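Local structure of RNA polymerase II subunit A C-terminal domain phosphatase SSU72 (4H3K) at residues 35-40 and 166-171. The protein dephosphorylates phosphoserine in the C-terminal domain of RNA polymerase II and takes part in RNA processing and transcription termination. The protein carries 1 engineered substitution. Sequence-based numbering, arbitrary orientation.
With PO4 (phosphate ion), chain F.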
loop_
_atom_site.group_PDB
_atom_site.type_symbol
_atom_site.label_atom_id
_atom_site.label_comp_id
_atom_site.label_asym_id
_atom_site.label_seq_id
_atom_site.Cartn_x
_atom_site.Cartn_y
_atom_site.Cartn_z
ATOM N N ASN B 35 14.596 -3.196 17.844
ATOM C CA ASN B 35 13.510 -4.137 18.248
ATOM C C ASN B 35 13.813 -4.758 19.616
ATOM O O ASN B 35 13.747 -5.996 19.808
ATOM C CB ASN B 35 13.288 -5.206 17.179
ATOM C CG ASN B 35 11.977 -5.942 17.330
ATOM O OD1 ASN B 35 10.984 -5.461 17.955
ATOM N ND2 ASN B 35 11.934 -7.106 16.736
ATOM N N GLN B 36 14.139 -3.891 20.571
ATOM C CA GLN B 36 14.471 -4.350 21.933
ATOM C C GLN B 36 13.568 -3.722 22.990
ATOM O O GLN B 36 13.161 -4.395 23.934
ATOM C CB GLN B 36 15.899 -3.971 22.274
ATOM C CG GLN B 36 16.953 -4.797 21.549
ATOM C CD GLN B 36 16.962 -6.246 22.054
ATOM O OE1 GLN B 36 16.352 -6.558 23.067
ATOM N NE2 GLN B 36 17.634 -7.125 21.330
ATOM N N ASN B 37 13.293 -2.421 22.819
ATOM C CA ASN B 37 12.715 -1.609 23.877
ATOM C C ASN B 37 11.373 -0.962 23.475
ATOM O O ASN B 37 10.336 -1.457 23.856
ATOM C CB ASN B 37 13.757 -0.574 24.366
ATOM C CG ASN B 37 13.216 0.356 25.458
ATOM O OD1 ASN B 37 13.599 1.532 25.546
ATOM N ND2 ASN B 37 12.352 -0.165 26.290
ATOM N N ARG B 38 11.396 0.131 22.711
ATOM C CA ARG B 38 10.150 0.836 22.377
ATOM C C ARG B 38 9.120 -0.036 21.636
ATOM O O ARG B 38 7.932 -0.067 21.990
ATOM C CB ARG B 38 10.477 2.129 21.636
ATOM C CG ARG B 38 11.286 3.079 22.526
ATOM C CD ARG B 38 12.000 4.127 21.694
ATOM N NE ARG B 38 13.076 3.539 20.878
ATOM C CZ ARG B 38 13.733 4.192 19.929
ATOM N NH1 ARG B 38 13.429 5.458 19.668
ATOM N NH2 ARG B 38 14.695 3.586 19.218
ATOM N N SER B 39 9.578 -0.783 20.639
ATOM C CA SER B 39 8.672 -1.605 19.851
ATOM C C SER B 39 8.183 -2.833 20.621
ATOM O O SER B 39 7.066 -3.273 20.411
ATOM C CB SER B 39 9.312 -2.025 18.489
ATOM O OG SER B 39 10.585 -2.665 18.707
ATOM N N MET B 40 9.000 -3.361 21.530
ATOM C CA MET B 40 8.643 -4.551 22.281
ATOM C C MET B 40 7.687 -4.243 23.448
ATOM O O MET B 40 6.762 -5.016 23.718
ATOM C CB MET B 40 9.900 -5.291 22.737
ATOM C CG MET B 40 10.671 -5.861 21.550
ATOM S SD MET B 40 9.722 -7.170 20.742
ATOM C CE MET B 40 10.098 -8.586 21.815
ATOM N N GLU B 166 11.204 3.971 30.743
ATOM C CA GLU B 166 10.067 4.773 31.154
ATOM C C GLU B 166 9.318 5.402 29.972
ATOM O O GLU B 166 8.089 5.312 29.910
ATOM C CB GLU B 166 10.511 5.836 32.152
ATOM C CG GLU B 166 9.451 6.888 32.406
ATOM C CD GLU B 166 10.017 8.296 32.482
ATOM O OE1 GLU B 166 11.201 8.490 32.081
ATOM O OE2 GLU B 166 9.265 9.193 32.949
ATOM N N GLU B 167 10.054 6.046 29.059
ATOM C CA GLU B 167 9.472 6.639 27.851
ATOM C C GLU B 167 8.911 5.559 26.933
ATOM O O GLU B 167 7.877 5.769 26.321
ATOM C CB GLU B 167 10.480 7.522 27.092
ATOM C CG GLU B 167 10.856 8.841 27.825
ATOM C CD GLU B 167 9.652 9.756 28.048
ATOM O OE1 GLU B 167 8.919 10.034 27.080
ATOM O OE2 GLU B 167 9.423 10.199 29.201
ATOM N N ALA B 168 9.575 4.401 26.866
ATOM C CA ALA B 168 9.049 3.261 26.118
ATOM C C ALA B 168 7.652 2.859 26.600
ATOM O O ALA B 168 6.760 2.613 25.785
ATOM C CB ALA B 168 9.966 2.094 26.214
ATOM N N THR B 169 7.485 2.793 27.923
ATOM C CA THR B 169 6.207 2.397 28.540
ATOM C C THR B 169 5.141 3.439 28.232
ATOM O O THR B 169 4.005 3.109 27.873
ATOM C CB THR B 169 6.379 2.136 30.079
ATOM O OG1 THR B 169 7.346 1.096 30.256
ATOM C CG2 THR B 169 5.071 1.669 30.732
ATOM N N LEU B 170 5.516 4.703 28.343
ATOM C CA LEU B 170 4.572 5.776 28.101
ATOM C C LEU B 170 4.156 5.794 26.635
ATOM O O LEU B 170 2.967 5.982 26.283
ATOM C CB LEU B 170 5.247 7.101 28.475
ATOM C CG LEU B 170 4.437 8.370 28.277
ATOM C CD1 LEU B 170 3.111 8.247 29.046
ATOM C CD2 LEU B 170 5.253 9.537 28.852
ATOM N N GLY B 171 5.157 5.606 25.783
ATOM C CA GLY B 171 4.996 5.622 24.340
ATOM C C GLY B 171 4.085 4.496 23.919
ATOM O O GLY B 171 3.205 4.692 23.090
HETATM P P PO4 F . 14.670 0.106 20.571
HETATM O O1 PO4 F . 14.033 -1.206 20.230
HETATM O O2 PO4 F . 15.841 -0.089 21.546
HETATM O O3 PO4 F . 13.685 1.044 21.242
HETATM O O4 PO4 F . 15.192 0.830 19.363
HETATM O O HOH W 1 7.188 2.557 23.055
#
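The Arg-38 guanidinium turns its edge, not a face, to the bound phosphate, whose phosphorus lies in the plane of the group, while the arginine's CG rests 4.0 Å from Ala-168 CB. The side-chain amide of Asn-37 packs against the same methyl, with its CG 3.8 Å from Ala-168 CB; it reaches there because this CG stands anti to the backbone N (chi1 178°). A water donates to both Arg-38 O and Ala-168 O, bridging the two backbones.

Anion recognition by a phosphatase P-loop is well illustrated here. Arg-38 bends at chi3 (-69°) and makes a two-pronged grip: NE meets phosphate O3 at 2.6 Å and nearly straight (176°), NH2 meets O4 at 2.8 Å. Its backbone N adds a second bond to O3, and the backbone N-H groups of Gln-36 and Asn-37 converge on O1. A methionine in place of Arg-38 would probably leave O4 without this partner and Glu-132 without its salt-bridge mate. Ser-32 OG and the backbone N-H groups of Ser-33 and Ser-34 complete the cradle, probably the substrate-phosphate site; Ser-32 is probably the engineered residue, at the place of the signature cysteine.

The loop follows strand 27-32 of the central sheet and leads into helix 38-48, whose first turn is flanked by the opening turns of helix 165-184; the Gln-36 side chain packs against helices 81-98 and 101-109.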